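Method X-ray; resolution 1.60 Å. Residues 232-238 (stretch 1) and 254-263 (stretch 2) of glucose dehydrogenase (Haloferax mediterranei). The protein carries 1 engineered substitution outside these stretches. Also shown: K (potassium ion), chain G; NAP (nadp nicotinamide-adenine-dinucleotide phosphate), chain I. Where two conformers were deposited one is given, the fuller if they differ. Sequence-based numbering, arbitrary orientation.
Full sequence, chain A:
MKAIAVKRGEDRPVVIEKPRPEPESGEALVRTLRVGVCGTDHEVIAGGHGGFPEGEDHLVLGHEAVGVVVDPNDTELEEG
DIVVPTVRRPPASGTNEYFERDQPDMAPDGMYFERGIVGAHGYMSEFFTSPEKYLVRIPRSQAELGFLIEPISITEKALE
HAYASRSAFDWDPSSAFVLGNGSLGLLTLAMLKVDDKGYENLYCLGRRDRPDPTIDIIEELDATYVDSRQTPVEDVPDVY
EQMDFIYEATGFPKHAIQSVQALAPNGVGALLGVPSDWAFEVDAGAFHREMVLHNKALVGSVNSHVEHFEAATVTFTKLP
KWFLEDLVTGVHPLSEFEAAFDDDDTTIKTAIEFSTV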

ATOM      1  N   PRO A 232      -8.780  -7.425  20.841  1.00 26.72           N
ATOM      2  CA  PRO A 232      -8.078  -6.409  20.061  1.00 28.45           C
ATOM      3  C   PRO A 232      -7.712  -6.931  18.697  1.00 20.83           C
ATOM      4  O   PRO A 232      -7.639  -8.116  18.472  1.00 25.67           O
ATOM      5  N   VAL A 233      -7.481  -5.995  17.787  1.00 25.68           N
ATOM      6  CA  VAL A 233      -7.232  -6.307  16.397  1.00 25.38           C
ATOM      7  C   VAL A 233      -6.062  -7.299  16.267  1.00 21.49           C
ATOM      8  O   VAL A 233      -6.134  -8.252  15.514  1.00 22.48           O
ATOM      9  N   GLU A 234      -4.992  -7.068  17.026  1.00 22.50           N
ATOM     10  CA  GLU A 234      -3.819  -7.952  16.948  1.00 26.21           C
ATOM     11  C   GLU A 234      -4.096  -9.403  17.400  1.00 24.26           C
ATOM     12  O   GLU A 234      -3.377 -10.329  17.015  1.00 28.99           O
ATOM     13  N   ASP A 235      -5.148  -9.604  18.216  1.00 27.81           N
ATOM     14  CA  ASP A 235      -5.533 -10.937  18.696  1.00 30.87           C
ATOM     15  C   ASP A 235      -6.516 -11.649  17.767  1.00 29.97           C
ATOM     16  O   ASP A 235      -6.860 -12.819  17.965  1.00 27.07           O
ATOM     17  N   VAL A 236      -7.008 -10.946  16.751  1.00 25.63           N
ATOM     18  CA  VAL A 236      -8.025 -11.527  15.892  1.00 23.77           C
ATOM     19  C   VAL A 236      -7.584 -12.801  15.175  1.00 22.44           C
ATOM     20  O   VAL A 236      -8.379 -13.722  15.053  1.00 24.39           O
ATOM     21  N   PRO A 237      -6.355 -12.885  14.635  1.00 21.61           N
ATOM     22  CA  PRO A 237      -5.903 -14.128  14.012  1.00 23.46           C
ATOM     23  C   PRO A 237      -5.990 -15.357  14.929  1.00 21.05           C
ATOM     24  O   PRO A 237      -6.356 -16.423  14.440  1.00 26.94           O
ATOM     25  N   ASP A 238      -5.727 -15.177  16.207  1.00 24.73           N
ATOM     26  CA  ASP A 238      -5.763 -16.301  17.156  1.00 31.67           C
ATOM     27  C   ASP A 238      -7.206 -16.715  17.464  1.00 29.19           C
ATOM     28  O   ASP A 238      -7.547 -17.892  17.432  1.00 28.14           O
ATOM     29  N   LYS A 254      -4.559   3.191  16.742  1.00 24.48           N
ATOM     30  CA  LYS A 254      -4.074   1.860  17.001  1.00 22.27           C
ATOM     31  C   LYS A 254      -4.493   0.826  15.937  1.00 28.76           C
ATOM     32  O   LYS A 254      -3.790  -0.140  15.700  1.00 24.07           O
ATOM     33  N   HIS A 255      -5.644   1.024  15.322  1.00 27.22           N
ATOM     34  CA  HIS A 255      -6.093   0.117  14.284  1.00 22.59           C
ATOM     35  C   HIS A 255      -5.243   0.181  13.018  1.00 21.96           C
ATOM     36  O   HIS A 255      -5.063  -0.832  12.366  1.00 23.33           O
ATOM     37  N   ALA A 256      -4.732   1.351  12.671  1.00 24.79           N
ATOM     38  CA  ALA A 256      -3.825   1.454  11.524  1.00 27.69           C
ATOM     39  C   ALA A 256      -2.581   0.587  11.745  1.00 32.10           C
ATOM     40  O   ALA A 256      -2.187  -0.176  10.873  1.00 30.14           O
ATOM     41  N   ILE A 257      -2.010   0.665  12.945  1.00 26.41           N
ATOM     42  CA  ILE A 257      -0.801  -0.092  13.296  1.00 25.62           C
ATOM     43  C   ILE A 257      -1.043  -1.579  13.426  1.00 23.31           C
ATOM     44  O   ILE A 257      -0.310  -2.407  12.901  1.00 25.01           O
ATOM     45  N   GLN A 258      -2.114  -1.942  14.131  1.00 21.74           N
ATOM     46  CA  GLN A 258      -2.356  -3.326  14.433  1.00 21.37           C
ATOM     47  C   GLN A 258      -2.961  -4.106  13.302  1.00 18.31           C
ATOM     48  O   GLN A 258      -2.880  -5.330  13.305  1.00 22.37           O
ATOM     49  N   SER A 259      -3.530  -3.404  12.318  0.50 21.83           N
ATOM     50  CA  SER A 259      -4.116  -4.067  11.157  0.50 21.63           C
ATOM     51  C   SER A 259      -3.077  -4.940  10.489  0.50 19.31           C
ATOM     52  O   SER A 259      -3.380  -6.009  10.005  0.50 20.84           O
ATOM     53  N   VAL A 260      -1.830  -4.478  10.465  1.00 21.20           N
ATOM     54  CA  VAL A 260      -0.762  -5.246   9.837  1.00 23.83           C
ATOM     55  C   VAL A 260      -0.610  -6.624  10.476  1.00 21.75           C
ATOM     56  O   VAL A 260      -0.319  -7.591   9.802  1.00 21.29           O
ATOM     57  N   GLN A 261      -0.819  -6.704  11.799  1.00 19.88           N
ATOM     58  CA  GLN A 261      -0.714  -7.977  12.487  1.00 20.23           C
ATOM     59  C   GLN A 261      -1.920  -8.883  12.250  1.00 23.05           C
ATOM     60  O   GLN A 261      -1.789 -10.096  12.328  1.00 22.61           O
ATOM     61  N   ALA A 262      -3.083  -8.291  11.949  1.00 21.39           N
ATOM     62  CA  ALA A 262      -4.299  -9.080  11.716  1.00 20.63           C
ATOM     63  C   ALA A 262      -4.420  -9.541  10.247  1.00 19.56           C
ATOM     64  O   ALA A 262      -5.135 -10.465   9.959  1.00 20.53           O
ATOM     65  N   LEU A 263      -3.664  -8.924   9.332  1.00 19.28           N
ATOM     66  CA  LEU A 263      -3.721  -9.307   7.931  1.00 18.03           C
ATOM     67  C   LEU A 263      -3.141 -10.676   7.696  1.00 19.41           C
ATOM     68  O   LEU A 263      -2.107 -11.040   8.286  1.00 21.87           O
TER

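No hydrogen bond joins these two stretches: Val 233, Glu 234 and Pro 237 of stretch 1 rest on the helix 254-262 through van der Waals contact alone, burying 361 Å² summed over both sides. The backbones come close, with Glu 234 CA 5.4 Å from Ala 262 CA.

Val 233 is the centre of the contact. Its CA-to-CB bond points toward the helix, and chi1 is t (172°). Val 233 CG1 lies 3.7 Å from Ala 262 CB and 3.8 Å from the carbonyl oxygen Gln 258 O, while Val 233 CG2 reaches 3.5 Å from His 255 CD2; the two methyls thus bridge successive turns of the helix. Val 233 O also sits 3.5 Å from Ala 262 CB, so this alanine meets both backbone and side chain of the same valine. Val 233 O also accepts a hydrogen bond from Val 236 N at 3.1 Å, within its own stretch.

Pro 237, four residues after Val 233, also points toward the helix. Its ring, puckered C-gamma exo, places Pro 237 CG 3.7 Å from both Gln 261 O and Ala 262 CA, and Pro 237 CD 4.2 Å from Ala 262 CB. Ala 262 is therefore covered by Val 233 and Pro 237 together. The carbonyl of Pro 237 serves a different partner: Pro 237 O binds the potassium ion K at 2.7 Å, with Asp 238 O at 3.0 Å and one further atom from elsewhere in the structure.

Gln 258 points toward stretch 1 in an m, m conformation (chi1 -65°, chi2 -55°), which brings Gln 258 OE1 3.1 Å from Glu 234 CB, a close approach to carbon rather than a polar pairing. Glu 234 itself leaves sideways with chi1 p (76°) and chi2 between wells at -92°; Glu 234 CB also lies 4.2 Å from Gln 261 CB. Gln 261 starts toward stretch 1, but its end leads away, so its contact here is made close to the backbone.

His 255, chi1 m (-67°), starts sideways, yet its ring comes nearer to stretch 1. Val 233 CG2 approaches that ring obliquely, and the adenine of NAP lies at its edge, with His 255 CE1 3.6 Å from NAP C6A. Both ring nitrogens are hydrogen-bonded elsewhere in the structure. Ser 259 (chi1 p, 61°) points away, and in the conformer given, Ser 259 OG donates to Ala 256 O at 2.8 Å.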

ATOM      1  CB  PRO A 232      -6.803  -6.143  20.874  1.00 33.59           C
ATOM      2  CG  PRO A 232      -7.085  -6.691  22.247  1.00 43.38           C
ATOM      3  CD  PRO A 232      -8.012  -7.830  22.042  1.00 32.86           C
ATOM      4  CB  VAL A 233      -7.008  -5.022  15.569  1.00 22.76           C
ATOM      5  CG1 VAL A 233      -6.545  -5.368  14.127  1.00 22.46           C
ATOM      6  CG2 VAL A 233      -8.282  -4.162  15.520  1.00 21.44           C
ATOM      7  CB  GLU A 234      -2.599  -7.318  17.634  1.00 29.95           C
ATOM      8  CG  GLU A 234      -2.614  -7.340  19.153  1.00 33.56           C
ATOM      9  CD  GLU A 234      -3.225  -6.106  19.775  1.00 37.96           C
ATOM     10  OE1 GLU A 234      -3.963  -5.353  19.081  1.00 35.61           O
ATOM     11  OE2 GLU A 234      -2.970  -5.890  20.984  1.00 38.33           O
ATOM     12  CB  ASP A 235      -6.219 -10.839  20.071  1.00 27.89           C
ATOM     13  CG  ASP A 235      -5.288 -10.476  21.198  1.00 51.08           C
ATOM     14  OD1 ASP A 235      -4.083 -10.270  20.975  1.00 38.21           O
ATOM     15  OD2 ASP A 235      -5.706 -10.386  22.374  1.00 45.31           O
ATOM     16  CB  VAL A 236      -8.602 -10.429  14.937  1.00 22.71           C
ATOM     17  CG1 VAL A 236      -9.354 -11.010  13.763  1.00 27.84           C
ATOM     18  CG2 VAL A 236      -9.449  -9.441  15.712  1.00 26.14           C
ATOM     19  CB  PRO A 237      -4.455 -13.822  13.632  1.00 27.15           C
ATOM     20  CG  PRO A 237      -4.495 -12.333  13.387  1.00 27.19           C
ATOM     21  CD  PRO A 237      -5.374 -11.791  14.457  1.00 22.97           C
ATOM     22  CB  ASP A 238      -5.047 -16.000  18.449  1.00 31.31           C
ATOM     23  CG  ASP A 238      -5.151 -17.208  19.356  1.00132.31           C
ATOM     24  OD1 ASP A 238      -4.646 -18.278  18.961  1.00 51.23           O
ATOM     25  OD2 ASP A 238      -5.741 -17.192  20.456  1.00 67.25           O
ATOM     26  CB  LYS A 254      -4.467   1.378  18.402  1.00 26.03           C
ATOM     27  CG  LYS A 254      -3.901   2.272  19.507  1.00 30.71           C
ATOM     28  CD  LYS A 254      -4.099   1.653  20.894  1.00 31.73           C
ATOM     29  CE  LYS A 254      -3.192   2.317  21.931  1.00 40.15           C
ATOM     30  NZ  LYS A 254      -3.498   1.862  23.316  1.00 39.74           N
ATOM     31  CB  HIS A 255      -7.543   0.403  13.959  1.00 21.66           C
ATOM     32  CG  HIS A 255      -8.451   0.075  15.085  1.00 23.02           C
ATOM     33  ND1 HIS A 255      -9.721   0.588  15.188  1.00 22.33           N
ATOM     34  CD2 HIS A 255      -8.259  -0.697  16.182  1.00 25.05           C
ATOM     35  CE1 HIS A 255     -10.281   0.125  16.292  1.00 27.12           C
ATOM     36  NE2 HIS A 255      -9.417  -0.652  16.912  1.00 24.02           N
ATOM     37  CB  ALA A 256      -3.443   2.895  11.264  1.00 24.61           C
ATOM     38  CB  ILE A 257      -0.225   0.425  14.647  1.00 30.14           C
ATOM     39  CG1 ILE A 257       0.032   1.937  14.616  1.00 32.32           C
ATOM     40  CG2 ILE A 257       1.013  -0.383  15.034  1.00 32.23           C
ATOM     41  CD1 ILE A 257       1.088   2.385  13.626  1.00 34.34           C
ATOM     42  CB  GLN A 258      -3.237  -3.472  15.682  1.00 25.28           C
ATOM     43  CG  GLN A 258      -2.547  -2.949  16.957  1.00 28.10           C
ATOM     44  CD  GLN A 258      -1.175  -3.588  17.223  1.00 32.04           C
ATOM     45  OE1 GLN A 258      -0.945  -4.758  16.912  1.00 34.30           O
ATOM     46  NE2 GLN A 258      -0.271  -2.815  17.824  1.00 36.77           N
ATOM     47  CB  SER A 259      -4.661  -3.054  10.142  0.50 24.24           C
ATOM     48  OG  SER A 259      -3.650  -2.189   9.634  0.50 23.28           O
ATOM     49  CB  VAL A 260       0.553  -4.434   9.898  1.00 23.22           C
ATOM     50  CG1 VAL A 260       1.779  -5.276   9.517  1.00 29.22           C
ATOM     51  CG2 VAL A 260       0.408  -3.232   8.945  1.00 24.58           C
ATOM     52  CB  GLN A 261      -0.506  -7.761  13.992  1.00 23.54           C
ATOM     53  CG  GLN A 261       0.708  -6.895  14.353  1.00 27.02           C
ATOM     54  CD  GLN A 261       2.023  -7.354  13.718  1.00 29.54           C
ATOM     55  OE1 GLN A 261       2.813  -6.507  13.263  1.00 35.07           O
ATOM     56  NE2 GLN A 261       2.270  -8.658  13.691  1.00 30.14           N
ATOM     57  CB  ALA A 262      -5.516  -8.307  12.100  1.00 21.90           C
ATOM     58  CB  LEU A 263      -2.949  -8.292   7.055  1.00 17.19           C
ATOM     59  CG  LEU A 263      -3.564  -6.929   6.783  1.00 18.66           C
ATOM     60  CD1 LEU A 263      -2.572  -6.060   6.053  1.00 19.16           C
ATOM     61  CD2 LEU A 263      -4.855  -7.079   5.971  1.00 20.19           C
TER
HETATM   62  K     K G 904      -7.441 -18.935  14.608  1.00 34.75           K
HETATM   63  PA  NAP I 701     -18.627   7.093  13.053  1.00 29.21           P
HETATM   64  O1A NAP I 701     -18.118   7.976  14.089  1.00 41.82           O
HETATM   65  O2A NAP I 701     -20.157   7.121  12.926  1.00 40.03           O
HETATM   66  O5B NAP I 701     -18.209   5.595  13.320  1.00 25.06           O
HETATM   67  C5B NAP I 701     -16.989   5.199  13.886  1.00 22.79           C
HETATM   68  C4B NAP I 701     -17.371   3.941  14.635  1.00 18.07           C
HETATM   69  O4B NAP I 701     -16.179   3.314  15.053  1.00 20.32           O
HETATM   70  C3B NAP I 701     -18.236   4.204  15.883  1.00 22.94           C
HETATM   71  O3B NAP I 701     -19.478   3.520  15.847  1.00 20.77           O
HETATM   72  C2B NAP I 701     -17.355   3.727  17.039  1.00 22.46           C
HETATM   73  O2B NAP I 701     -18.038   3.013  18.056  1.00 23.78           O
HETATM   74  C1B NAP I 701     -16.376   2.804  16.354  1.00 23.06           C
HETATM   75  N9A NAP I 701     -15.103   2.772  17.048  1.00 20.89           N
HETATM   76  C8A NAP I 701     -14.273   3.839  17.300  1.00 22.29           C
HETATM   77  N7A NAP I 701     -13.198   3.388  17.974  1.00 21.06           N
HETATM   78  C5A NAP I 701     -13.361   2.040  18.194  1.00 21.56           C
HETATM   79  C6A NAP I 701     -12.599   1.055  18.831  1.00 23.68           C
HETATM   80  N6A NAP I 701     -11.445   1.330  19.475  1.00 23.39           N
HETATM   81  N1A NAP I 701     -13.059  -0.241  18.859  1.00 22.08           N
HETATM   82  C2A NAP I 701     -14.243  -0.591  18.247  1.00 22.32           C
HETATM   83  N3A NAP I 701     -15.011   0.373  17.617  1.00 20.37           N
HETATM   84  C4A NAP I 701     -14.567   1.653  17.580  1.00 19.56           C
HETATM   85  O3  NAP I 701     -18.133   7.560  11.613  1.00 33.84           O
HETATM   86  PN  NAP I 701     -18.519   7.050  10.126  1.00 24.15           P
HETATM   87  O1N NAP I 701     -18.796   5.585  10.086  1.00 21.34           O
HETATM   88  O2N NAP I 701     -19.446   7.996   9.425  1.00 24.69           O
HETATM   89  O5D NAP I 701     -16.997   7.307   9.713  1.00 23.10           O
HETATM   90  C5D NAP I 701     -15.988   6.380  10.063  1.00 23.51           C
HETATM   91  C4D NAP I 701     -14.602   7.001   9.893  1.00 30.87           C
HETATM   92  O4D NAP I 701     -14.404   7.262   8.501  1.00 23.56           O
HETATM   93  C3D NAP I 701     -14.426   8.337  10.618  1.00 26.91           C
HETATM   94  O3D NAP I 701     -13.146   8.424  11.213  1.00 26.03           O
HETATM   95  C2D NAP I 701     -14.597   9.357   9.497  1.00 28.07           C
HETATM   96  O2D NAP I 701     -14.015  10.612   9.734  1.00 28.05           O
HETATM   97  C1D NAP I 701     -13.964   8.608   8.325  1.00 19.09           C
HETATM   98  N1N NAP I 701     -14.435   8.978   6.985  1.00 22.93           N
HETATM   99  C2N NAP I 701     -13.452   9.137   6.057  1.00 25.84           C
HETATM  100  C3N NAP I 701     -13.788   9.391   4.758  1.00 24.97           C
HETATM  101  C7N NAP I 701     -12.652   9.368   3.778  1.00 22.34           C
HETATM  102  O7N NAP I 701     -13.042   9.832   2.525  1.00 23.14           O
HETATM  103  N7N NAP I 701     -11.421   8.933   4.162  1.00 17.09           N
HETATM  104  C4N NAP I 701     -15.120   9.537   4.351  1.00 23.49           C
HETATM  105  C5N NAP I 701     -16.113   9.361   5.307  1.00 23.96           C
HETATM  106  C6N NAP I 701     -15.761   9.052   6.629  1.00 23.61           C
HETATM  107  P2B NAP I 701     -18.678   3.773  19.379  1.00 22.43           P
HETATM  108  O1X NAP I 701     -19.775   4.636  19.022  1.00 22.30           O
HETATM  109  O2X NAP I 701     -19.089   2.585  20.273  1.00 21.92           O
HETATM  110  O3X NAP I 701     -17.573   4.584  20.064  1.00 23.12           O